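PDB 6XJ6: Pgp2, which helps set the helical shape of Campylobacter jejuni cells, probably as a peptidoglycan LD-carboxypeptidase, and binds peptidoglycan through a pocket on its accessory NTF2 domain. Local coordinates for residues V27-T32 and F157-E162; K232-N237 and Y255-T260. All coordinates share one frame; numbering follows the deposited sequence.

Overall arrangement
Two ways of joining neighbouring strands are seen in one chain. Contact 1 pairs strands 27-33 and 156-161 in parallel within the catalytic domain, where every touching residue is buried and the side chains are largely apolar, with a water joining two threonine hydroxyls to a backbone carbonyl. Contact 2 pairs strands 232-240 and 249-260 as an antiparallel hairpin of the NTF2-like domain, near the surface, and its side-chain chemistry is dominated by carboxylates, a hydroxyl and aromatic rings. Their centres lie about 25 Å apart, yet the two sheets meet, with Phe157 CZ 3.9 Å from Asn237 ND2. Strand 22-23, just ahead of strand 27-33, adds to the sheet of contact 2.

Contact 1: residues V27-T32 and F157-E162; sequences VAIVLT and FVMTEE
Strands 27-32 and 157-161 run parallel in direct register, Ile29 beside Phe157 through Thr32 beside Thr160, their short axes 25° apart. Five nearly straight N-H...O bonds join them, and the residues of 27-32 take part alternately: Ala28, Val30 and Thr32 offer their polar groups to Phe157, Met159 and Glu161, while Ile29 and Leu31 bond to strand 38-45 instead. Between these bonds alpha hydrogens fill in, the closest being Leu31 CA to Met159 O at 3.2 Å.

On the face of Ile29, Leu31, Phe157 and Met159 the packing is apolar. Met159 is fully extended, CG anti to the backbone N (chi1 179°), and its shaft runs alongside Leu31, whose CD1 lies 3.7 Å from Met159 CG and 3.8 Å from Met159 SD. The Phe157 ring crosses Val27 obliquely, CE2 meeting Val27 CG1 at 3.8 Å. Across the sheet, on the face of Val30 and Val158, a water bonds to Thr32 OG1 (2.7 Å) and to Thr160 OG1 (2.9 Å), and donates to Val30 O at 3.0 Å. Val30 O is therefore gripped twice, since Met159 N also reaches it, in the carbonyl plane. Beyond, Glu161 is held by Arg167. Strand 27-33 is the central strand of the five-stranded mixed sheet of the YkuD-family catalytic domain and 156-161 its parallel neighbour, with Thr32 about 10 Å, between side chains, from the predicted nucleophile Cys136.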
loop_
_atom_site.group_PDB
_atom_site.type_symbol
_atom_site.label_atom_id
_atom_site.label_comp_id
_atom_site.label_asym_id
_atom_site.label_seq_id
_atom_site.Cartn_x
_atom_site.Cartn_y
_atom_site.Cartn_z
ATOM N N VAL A 27 -4.255 -10.613 7.924
ATOM C CA VAL A 27 -4.038 -9.183 8.087
ATOM C C VAL A 27 -5.358 -8.542 8.492
ATOM O O VAL A 27 -6.428 -9.146 8.405
ATOM C CB VAL A 27 -3.490 -8.505 6.804
ATOM C CG1 VAL A 27 -2.201 -9.166 6.339
ATOM C CG2 VAL A 27 -4.525 -8.516 5.683
ATOM N N ALA A 28 -5.267 -7.298 8.932
ATOM C CA ALA A 28 -6.427 -6.445 9.101
ATOM C C ALA A 28 -6.279 -5.253 8.170
ATOM O O ALA A 28 -5.167 -4.768 7.934
ATOM C CB ALA A 28 -6.555 -5.945 10.541
ATOM N N ILE A 29 -7.406 -4.784 7.645
ATOM C CA ILE A 29 -7.436 -3.618 6.770
ATOM C C ILE A 29 -8.348 -2.574 7.397
ATOM O O ILE A 29 -9.537 -2.834 7.612
ATOM C CB ILE A 29 -7.915 -3.967 5.355
ATOM C CG1 ILE A 29 -7.042 -5.067 4.738
ATOM C CG2 ILE A 29 -7.910 -2.716 4.489
ATOM C CD1 ILE A 29 -7.677 -6.431 4.791
ATOM N N VAL A 30 -7.794 -1.395 7.674
ATOM C CA VAL A 30 -8.554 -0.247 8.153
ATOM C C VAL A 30 -8.974 0.534 6.913
ATOM O O VAL A 30 -8.145 1.183 6.267
ATOM C CB VAL A 30 -7.695 0.626 9.079
ATOM C CG1 VAL A 30 -8.469 1.841 9.567
ATOM C CG2 VAL A 30 -7.184 -0.190 10.253
ATOM N N LEU A 31 -10.256 0.462 6.574
ATOM C CA LEU A 31 -10.799 1.071 5.368
ATOM C C LEU A 31 -11.570 2.322 5.764
ATOM O O LEU A 31 -12.564 2.237 6.496
ATOM C CB LEU A 31 -11.713 0.085 4.636
ATOM C CG LEU A 31 -12.427 0.586 3.374
ATOM C CD1 LEU A 31 -11.410 0.927 2.293
ATOM C CD2 LEU A 31 -13.457 -0.433 2.867
ATOM N N THR A 32 -11.109 3.477 5.284
ATOM C CA THR A 32 -11.762 4.755 5.525
ATOM C C THR A 32 -12.199 5.351 4.195
ATOM O O THR A 32 -11.440 5.339 3.222
ATOM C CB THR A 32 -10.791 5.736 6.211
ATOM O OG1 THR A 32 -10.332 5.182 7.446
ATOM C CG2 THR A 32 -11.463 7.069 6.504
ATOM N N PHE A 157 -3.038 -2.865 7.740
ATOM C CA PHE A 157 -2.934 -1.933 6.634
ATOM C C PHE A 157 -4.018 -0.867 6.722
ATOM O O PHE A 157 -5.044 -1.028 7.393
ATOM C CB PHE A 157 -3.034 -2.684 5.304
ATOM C CG PHE A 157 -1.898 -3.616 5.071
ATOM C CD1 PHE A 157 -0.619 -3.124 4.890
ATOM C CD2 PHE A 157 -2.091 -4.988 5.045
ATOM C CE1 PHE A 157 0.442 -3.977 4.687
ATOM C CE2 PHE A 157 -1.031 -5.843 4.833
ATOM C CZ PHE A 157 0.234 -5.346 4.660
ATOM N N VAL A 158 -3.772 0.234 6.013
ATOM C CA VAL A 158 -4.624 1.410 6.016
ATOM C C VAL A 158 -4.971 1.699 4.567
ATOM O O VAL A 158 -4.077 1.950 3.752
ATOM C CB VAL A 158 -3.901 2.608 6.650
ATOM C CG1 VAL A 158 -4.668 3.916 6.461
ATOM C CG2 VAL A 158 -3.654 2.323 8.121
ATOM N N MET A 159 -6.255 1.656 4.249
ATOM C CA MET A 159 -6.744 1.877 2.900
ATOM C C MET A 159 -7.723 3.036 2.990
ATOM O O MET A 159 -8.767 2.922 3.634
ATOM C CB MET A 159 -7.416 0.603 2.387
ATOM C CG MET A 159 -7.997 0.716 1.003
ATOM S SD MET A 159 -8.594 -0.887 0.449
ATOM C CE MET A 159 -9.512 -0.402 -1.004
ATOM N N THR A 160 -7.367 4.168 2.389
ATOM C CA THR A 160 -8.172 5.375 2.481
ATOM C C THR A 160 -8.638 5.796 1.098
ATOM O O THR A 160 -7.816 6.059 0.210
ATOM C CB THR A 160 -7.403 6.491 3.173
ATOM O OG1 THR A 160 -7.013 6.012 4.466
ATOM C CG2 THR A 160 -8.271 7.729 3.323
ATOM N N GLU A 161 -9.953 5.840 0.932
ATOM C CA GLU A 161 -10.626 6.257 -0.286
ATOM C C GLU A 161 -11.059 7.710 -0.174
ATOM O O GLU A 161 -11.384 8.203 0.911
ATOM C CB GLU A 161 -11.896 5.426 -0.498
ATOM C CG GLU A 161 -11.662 3.953 -0.606
ATOM C CD GLU A 161 -12.942 3.147 -0.624
ATOM O OE1 GLU A 161 -13.954 3.565 -0.016
ATOM O OE2 GLU A 161 -12.932 2.062 -1.242
ATOM N N GLU A 162 -11.108 8.387 -1.320
ATOM C CA GLU A 162 -11.646 9.741 -1.355
ATOM C C GLU A 162 -13.165 9.717 -1.448
ATOM O O GLU A 162 -13.862 10.298 -0.611
ATOM C CB GLU A 162 -11.068 10.494 -2.552
ATOM C CG GLU A 162 -11.547 11.920 -2.699
ATOM C CD GLU A 162 -10.874 12.882 -1.752
ATOM O OE1 GLU A 162 -11.272 14.064 -1.769
ATOM O OE2 GLU A 162 -9.972 12.455 -1.009
HETATM O O HOH W 1 -8.028 4.123 6.484
#

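Contact 2: residues K232-N237 and Y255-T260; sequences KFSDIN and YEDYYT
Asp235 and Tyr255 lie side by side and point the same way, the carboxylate turned 29° from the ring plane. Asp235 OD2 approaches Tyr255 CE1 obliquely to 3.1 Å, and Asp235 CB comes within 3.3 Å of Tyr255 CD1, a tight fit. It accompanies the corner the chain turns at Asp235, where a left-handed backbone conformation directs the side chain toward strand 255-260.

On the face that carries Tyr255, a diagonal polar link joins Ser234 to Asp257. Ser234 OG stands in the crowded position between backbone N and carbonyl carbon (chi1 65°), from where it donates to the syn lone pair of Asp257 OD2 at 3.0 Å while sitting at the edge of the Tyr255 ring. The other oxygen, Asp257 OD1, makes a salt bridge with Arg266, so the carboxylate ties both neighbouring strands together. Phe233 and Glu256 extend together from the opposite face, their planes 21° apart, Phe233 CE1 being 3.8 Å from Glu256 OE2.

Between the two faces, the backbones of Lys232 and Asp257, and of Ser234 and Tyr255, form hydrogen-bonded antiparallel pairs with two bonds each; Lys232 O takes Asp257 N at 2.8 Å. Helix 170-188 packs on the Phe233 face, through Leu180, Trp183 and Lys184, while within the sheet strand 263-275 borders strand 249-260 and supplies Arg266, which also makes a cation-pi contact with Tyr255.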
loop_
_atom_site.group_PDB
_atom_site.type_symbol
_atom_site.label_atom_id
_atom_site.label_comp_id
_atom_site.label_asym_id
_atom_site.label_seq_id
_atom_site.Cartn_x
_atom_site.Cartn_y
_atom_site.Cartn_z
ATOM N N LYS A 232 14.155 -15.781 -4.693
ATOM C CA LYS A 232 12.846 -16.289 -4.304
ATOM C C LYS A 232 12.014 -15.171 -3.695
ATOM O O LYS A 232 12.520 -14.369 -2.904
ATOM C CB LYS A 232 12.982 -17.421 -3.281
ATOM C CG LYS A 232 13.233 -18.784 -3.902
ATOM C CD LYS A 232 13.530 -19.830 -2.837
ATOM C CE LYS A 232 15.024 -19.949 -2.569
ATOM N NZ LYS A 232 15.317 -20.262 -1.143
ATOM N N PHE A 233 10.736 -15.121 -4.070
ATOM C CA PHE A 233 9.777 -14.198 -3.484
ATOM C C PHE A 233 8.899 -14.956 -2.497
ATOM O O PHE A 233 8.506 -16.101 -2.750
ATOM C CB PHE A 233 8.872 -13.567 -4.545
ATOM C CG PHE A 233 9.567 -12.623 -5.485
ATOM C CD1 PHE A 233 10.899 -12.274 -5.318
ATOM C CD2 PHE A 233 8.865 -12.068 -6.547
ATOM C CE1 PHE A 233 11.514 -11.388 -6.196
ATOM C CE2 PHE A 233 9.475 -11.190 -7.424
ATOM C CZ PHE A 233 10.798 -10.854 -7.253
ATOM N N SER A 234 8.598 -14.318 -1.369
ATOM C CA SER A 234 7.695 -14.910 -0.395
ATOM C C SER A 234 6.900 -13.804 0.284
ATOM O O SER A 234 7.183 -12.614 0.121
ATOM C CB SER A 234 8.447 -15.767 0.628
ATOM O OG SER A 234 9.317 -14.988 1.418
ATOM N N ASP A 235 5.882 -14.214 1.036
ATOM C CA ASP A 235 5.029 -13.298 1.795
ATOM C C ASP A 235 4.442 -12.208 0.895
ATOM O O ASP A 235 4.487 -11.020 1.207
ATOM C CB ASP A 235 5.785 -12.698 2.984
ATOM C CG ASP A 235 4.866 -12.008 3.984
ATOM O OD1 ASP A 235 3.679 -12.382 4.076
ATOM O OD2 ASP A 235 5.337 -11.084 4.681
ATOM N N ILE A 236 3.878 -12.618 -0.235
ATOM C CA ILE A 236 3.375 -11.656 -1.211
ATOM C C ILE A 236 2.012 -11.140 -0.778
ATOM O O ILE A 236 1.080 -11.920 -0.534
ATOM C CB ILE A 236 3.306 -12.277 -2.611
ATOM C CG1 ILE A 236 4.700 -12.720 -3.065
ATOM C CG2 ILE A 236 2.740 -11.263 -3.613
ATOM C CD1 ILE A 236 4.667 -13.627 -4.281
ATOM N N ASN A 237 1.897 -9.812 -0.689
ATOM C CA ASN A 237 0.642 -9.127 -0.418
ATOM C C ASN A 237 0.377 -8.170 -1.566
ATOM O O ASN A 237 1.234 -7.340 -1.888
ATOM C CB ASN A 237 0.729 -8.299 0.859
ATOM C CG ASN A 237 0.918 -9.137 2.098
ATOM O OD1 ASN A 237 0.385 -10.244 2.196
ATOM N ND2 ASN A 237 1.650 -8.605 3.070
ATOM N N TYR A 255 8.850 -10.361 0.367
ATOM C CA TYR A 255 10.229 -10.562 0.782
ATOM C C TYR A 255 11.022 -11.115 -0.388
ATOM O O TYR A 255 10.550 -11.993 -1.119
ATOM C CB TYR A 255 10.323 -11.567 1.932
ATOM C CG TYR A 255 9.850 -11.076 3.277
ATOM C CD1 TYR A 255 8.840 -11.739 3.962
ATOM C CD2 TYR A 255 10.427 -9.964 3.876
ATOM C CE1 TYR A 255 8.409 -11.303 5.200
ATOM C CE2 TYR A 255 9.999 -9.521 5.116
ATOM C CZ TYR A 255 8.992 -10.192 5.770
ATOM O OH TYR A 255 8.571 -9.750 7.005
ATOM N N GLU A 256 12.235 -10.610 -0.548
ATOM C CA GLU A 256 13.172 -11.074 -1.557
ATOM C C GLU A 256 14.227 -11.889 -0.828
ATOM O O GLU A 256 14.915 -11.362 0.047
ATOM C CB GLU A 256 13.813 -9.866 -2.236
ATOM C CG GLU A 256 14.603 -10.175 -3.473
ATOM C CD GLU A 256 14.845 -8.932 -4.302
ATOM O OE1 GLU A 256 15.834 -8.221 -4.032
ATOM O OE2 GLU A 256 14.027 -8.652 -5.205
ATOM N N ASP A 257 14.335 -13.173 -1.170
ATOM C CA ASP A 257 15.215 -14.100 -0.473
ATOM C C ASP A 257 16.288 -14.598 -1.427
ATOM O O ASP A 257 16.014 -14.892 -2.594
ATOM C CB ASP A 257 14.433 -15.301 0.085
ATOM C CG ASP A 257 13.431 -14.905 1.158
ATOM O OD1 ASP A 257 13.771 -14.064 2.016
ATOM O OD2 ASP A 257 12.300 -15.437 1.141
ATOM N N TYR A 258 17.514 -14.704 -0.920
ATOM C CA TYR A 258 18.639 -15.144 -1.731
ATOM C C TYR A 258 19.659 -15.802 -0.819
ATOM O O TYR A 258 19.992 -15.256 0.238
ATOM C CB TYR A 258 19.280 -13.960 -2.464
ATOM N N TYR A 259 20.140 -16.971 -1.223
ATOM C CA TYR A 259 21.147 -17.704 -0.471
ATOM C C TYR A 259 22.524 -17.366 -1.021
ATOM O O TYR A 259 22.724 -17.339 -2.240
ATOM C CB TYR A 259 20.905 -19.211 -0.574
ATOM N N THR A 260 23.460 -17.091 -0.119
ATOM C CA THR A 260 24.866 -16.942 -0.454
ATOM C C THR A 260 25.646 -18.013 0.294
ATOM O O THR A 260 25.209 -18.511 1.335
ATOM C CB THR A 260 25.382 -15.546 -0.068
ATOM O OG1 THR A 260 24.530 -14.546 -0.640
ATOM C CG2 THR A 260 26.810 -15.332 -0.565
#